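Local coordinates for Tat-secreted protein Rv2525c (Mycobacterium tuberculosis, PDB 4PMQ) that may act as a peptidoglycan hydrolase with glycosidase activity, and shows esterase activity in vitro toward p-nitrophenyl esters, with a preference for the butyrate, at residues Gly5-Val14 with Ile20-Tyr31. Numbering follows the deposited sequence.
Sequences GTLLDYAAGV and IRAAGAVGAIRY
Y10 CE2 lies over one face of the R30 guanidinium, offset toward its rim, the two planes 25° apart; at the guanidinium's edge sit Y31 CD2 and a water. Bends at chi2 and chi3 (-67° and -69°) bring the arginine alongside the tyrosine ring, and the salt bridge from NE to E51 and the bond from NH2 to G44 O hold the guanidinium. L8 CB meets the Y10 ring edge in plane, while the hydroxyl reaches A28 CB, a methyl small enough for this approach. The Y31 ring takes the carbonyl of Y10 at its edge, 3.4 Å from CE2 to O. These residues belong to, or directly follow, the strands of the first beta-alpha-beta unit of a TIM-barrel-like fold: parallel strands 6-9 and 27-31, joined through helix 17-22. I29 N bonds to L8 O (2.9 Å) and L8 N to G27 O; just ahead of strand 27-31, V26 N bonds to T6 O (2.8 Å). G27, lacking a side chain, lets L7 CD2 come within 3.6 Å of its CA, and L7 CD1 packs crosswise on I29 CG1, apolar branches sharing one sheet face. D9's carboxylate suits several donors: N195 and Q179 at OD2, and at OD1 a water bridging to Y31 OH, which also hydrogen-bonds tartrate and glycerol, probably from the crystallisation liquor.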
loop_
_atom_site.group_PDB
_atom_site.type_symbol
_atom_site.label_atom_id
_atom_site.label_comp_id
_atom_site.label_asym_id
_atom_site.label_seq_id
_atom_site.Cartn_x
_atom_site.Cartn_y
_atom_site.Cartn_z
ATOM N N GLY A 5 5.226 4.003 -15.643
ATOM C CA GLY A 5 6.368 3.383 -14.988
ATOM C C GLY A 5 5.877 2.339 -14.010
ATOM O O GLY A 5 4.680 2.281 -13.692
ATOM N N THR A 6 6.816 1.525 -13.524
ATOM C CA THR A 6 6.587 0.400 -12.626
ATOM C C THR A 6 7.100 0.699 -11.233
ATOM O O THR A 6 8.214 1.223 -11.131
ATOM C CB THR A 6 7.378 -0.783 -13.236
ATOM O OG1 THR A 6 6.817 -1.146 -14.505
ATOM C CG2 THR A 6 7.502 -1.980 -12.321
ATOM N N LEU A 7 6.367 0.270 -10.212
ATOM C CA LEU A 7 6.741 0.281 -8.812
ATOM C C LEU A 7 6.716 -1.140 -8.316
ATOM O O LEU A 7 5.767 -1.872 -8.614
ATOM C CB LEU A 7 5.812 1.127 -7.944
ATOM C CG LEU A 7 5.682 2.601 -8.329
ATOM C CD1 LEU A 7 4.642 3.275 -7.455
ATOM C CD2 LEU A 7 7.017 3.364 -8.202
ATOM N N LEU A 8 7.733 -1.533 -7.537
ATOM C CA LEU A 8 7.736 -2.894 -6.994
ATOM C C LEU A 8 7.272 -2.880 -5.563
ATOM O O LEU A 8 7.586 -1.942 -4.838
ATOM C CB LEU A 8 9.162 -3.477 -7.056
ATOM C CG LEU A 8 9.816 -3.534 -8.445
ATOM C CD1 LEU A 8 11.203 -4.148 -8.348
ATOM C CD2 LEU A 8 8.920 -4.280 -9.479
ATOM N N ASP A 9 6.598 -3.953 -5.135
ATOM C CA ASP A 9 6.269 -4.103 -3.717
ATOM C C ASP A 9 6.773 -5.476 -3.256
ATOM O O ASP A 9 6.815 -6.421 -4.046
ATOM C CB ASP A 9 4.786 -3.866 -3.407
ATOM C CG ASP A 9 3.879 -4.994 -3.845
ATOM O OD1 ASP A 9 3.844 -6.029 -3.141
ATOM O OD2 ASP A 9 3.208 -4.839 -4.881
ATOM N N TYR A 10 7.206 -5.573 -1.994
ATOM C CA TYR A 10 7.818 -6.805 -1.480
ATOM C C TYR A 10 7.862 -6.773 0.017
ATOM O O TYR A 10 8.077 -5.702 0.590
ATOM C CB TYR A 10 9.254 -6.972 -2.025
ATOM C CG TYR A 10 10.026 -5.673 -2.148
ATOM C CD1 TYR A 10 9.883 -4.857 -3.268
ATOM C CD2 TYR A 10 10.919 -5.268 -1.152
ATOM C CE1 TYR A 10 10.591 -3.666 -3.394
ATOM C CE2 TYR A 10 11.660 -4.085 -1.281
ATOM C CZ TYR A 10 11.474 -3.282 -2.399
ATOM O OH TYR A 10 12.150 -2.109 -2.579
ATOM N N ALA A 11 7.687 -7.940 0.640
ATOM C CA ALA A 11 7.704 -8.061 2.100
ATOM C C ALA A 11 8.877 -8.885 2.619
ATOM O O ALA A 11 9.209 -8.750 3.807
ATOM C CB ALA A 11 6.405 -8.715 2.567
ATOM N N ALA A 12 9.468 -9.779 1.788
ATOM C CA ALA A 12 10.448 -10.754 2.272
ATOM C C ALA A 12 11.830 -10.202 2.599
ATOM O O ALA A 12 12.597 -10.880 3.271
ATOM C CB ALA A 12 10.595 -11.913 1.292
ATOM N N GLY A 13 12.145 -8.995 2.152
ATOM C CA GLY A 13 13.472 -8.451 2.399
ATOM C C GLY A 13 13.635 -7.042 1.881
ATOM O O GLY A 13 12.694 -6.447 1.345
ATOM N N VAL A 14 14.821 -6.486 2.106
ATOM C CA VAL A 14 15.152 -5.130 1.677
ATOM C C VAL A 14 16.020 -5.252 0.442
ATOM O O VAL A 14 17.010 -5.971 0.472
ATOM C CB VAL A 14 15.857 -4.329 2.806
ATOM C CG1 VAL A 14 16.295 -2.955 2.316
ATOM C CG2 VAL A 14 14.948 -4.203 4.033
ATOM N N ILE A 20 16.754 -2.322 -7.632
ATOM C CA ILE A 20 15.392 -1.950 -8.047
ATOM C C ILE A 20 15.506 -1.220 -9.390
ATOM O O ILE A 20 14.806 -1.551 -10.338
ATOM C CB ILE A 20 14.700 -1.079 -6.978
ATOM C CG1 ILE A 20 14.434 -1.935 -5.724
ATOM C CG2 ILE A 20 13.409 -0.407 -7.528
ATOM C CD1 ILE A 20 14.467 -1.190 -4.492
ATOM N N ARG A 21 16.423 -0.241 -9.456
ATOM C CA ARG A 21 16.638 0.529 -10.662
ATOM C C ARG A 21 17.092 -0.392 -11.820
ATOM O O ARG A 21 16.503 -0.316 -12.903
ATOM C CB ARG A 21 17.646 1.624 -10.386
ATOM C CG ARG A 21 17.855 2.596 -11.545
ATOM C CD ARG A 21 18.816 3.697 -11.146
ATOM N NE ARG A 21 20.144 3.175 -10.825
ATOM C CZ ARG A 21 21.129 3.894 -10.286
ATOM N NH1 ARG A 21 20.957 5.188 -10.032
ATOM N NH2 ARG A 21 22.298 3.326 -10.012
ATOM N N ALA A 22 18.019 -1.341 -11.554
ATOM C CA ALA A 22 18.506 -2.279 -12.584
ATOM C C ALA A 22 17.388 -3.169 -13.148
ATOM O O ALA A 22 17.459 -3.572 -14.329
ATOM C CB ALA A 22 19.632 -3.151 -12.024
ATOM N N ALA A 23 16.356 -3.455 -12.321
ATOM C CA ALA A 23 15.214 -4.289 -12.718
ATOM C C ALA A 23 14.208 -3.519 -13.590
ATOM O O ALA A 23 13.233 -4.102 -14.064
ATOM C CB ALA A 23 14.516 -4.832 -11.477
ATOM N N GLY A 24 14.436 -2.223 -13.797
ATOM C CA GLY A 24 13.557 -1.450 -14.665
ATOM C C GLY A 24 12.421 -0.731 -13.970
ATOM O O GLY A 24 11.611 -0.099 -14.638
ATOM N N ALA A 25 12.375 -0.780 -12.633
ATOM C CA ALA A 25 11.335 -0.073 -11.895
ATOM C C ALA A 25 11.750 1.367 -11.616
ATOM O O ALA A 25 12.942 1.661 -11.518
ATOM C CB ALA A 25 11.041 -0.787 -10.592
ATOM N N VAL A 26 10.770 2.263 -11.467
ATOM C CA VAL A 26 11.085 3.665 -11.154
ATOM C C VAL A 26 10.971 3.931 -9.630
ATOM O O VAL A 26 11.169 5.069 -9.184
ATOM C CB VAL A 26 10.271 4.715 -11.970
ATOM C CG1 VAL A 26 10.575 4.640 -13.466
ATOM C CG2 VAL A 26 8.775 4.609 -11.701
ATOM N N GLY A 27 10.649 2.905 -8.862
ATOM C CA GLY A 27 10.526 3.040 -7.420
ATOM C C GLY A 27 9.885 1.849 -6.754
ATOM O O GLY A 27 9.715 0.792 -7.373
ATOM N N ALA A 28 9.481 2.028 -5.484
ATOM C CA ALA A 28 8.898 0.913 -4.753
ATOM C C ALA A 28 7.776 1.392 -3.840
ATOM O O ALA A 28 7.811 2.540 -3.385
ATOM C CB ALA A 28 9.973 0.231 -3.921
ATOM N N ILE A 29 6.806 0.510 -3.569
ATOM C CA ILE A 29 5.707 0.743 -2.612
ATOM C C ILE A 29 6.126 -0.071 -1.421
ATOM O O ILE A 29 6.268 -1.294 -1.552
ATOM C CB ILE A 29 4.288 0.330 -3.140
ATOM C CG1 ILE A 29 3.948 1.011 -4.487
ATOM C CG2 ILE A 29 3.240 0.674 -2.068
ATOM C CD1 ILE A 29 2.855 0.371 -5.250
ATOM N N ARG A 30 6.364 0.585 -0.287
ATOM C CA ARG A 30 6.975 -0.042 0.865
ATOM C C ARG A 30 6.126 0.040 2.132
ATOM O O ARG A 30 5.388 1.006 2.357
ATOM C CB ARG A 30 8.358 0.624 1.083
ATOM C CG ARG A 30 9.321 0.410 -0.115
ATOM C CD ARG A 30 9.717 -1.055 -0.275
ATOM N NE ARG A 30 10.570 -1.411 0.850
ATOM C CZ ARG A 30 10.225 -2.210 1.857
ATOM N NH1 ARG A 30 9.042 -2.829 1.855
ATOM N NH2 ARG A 30 11.064 -2.401 2.874
ATOM N N TYR A 31 6.266 -0.995 2.989
ATOM C CA TYR A 31 5.458 -1.134 4.176
ATOM C C TYR A 31 5.858 -0.239 5.316
ATOM O O TYR A 31 7.003 -0.287 5.793
ATOM C CB TYR A 31 5.541 -2.580 4.679
ATOM C CG TYR A 31 4.893 -3.555 3.738
ATOM C CD1 TYR A 31 3.505 -3.686 3.691
ATOM C CD2 TYR A 31 5.659 -4.334 2.873
ATOM C CE1 TYR A 31 2.894 -4.599 2.843
ATOM C CE2 TYR A 31 5.055 -5.248 2.005
ATOM C CZ TYR A 31 3.671 -5.379 2.004
ATOM O OH TYR A 31 3.043 -6.276 1.173
HETATM O O HOH W 1 9.225 1.423 -15.082
HETATM O O HOH W 2 4.464 -7.268 -0.808
HETATM O O HOH W 3 6.632 -3.390 -0.130
#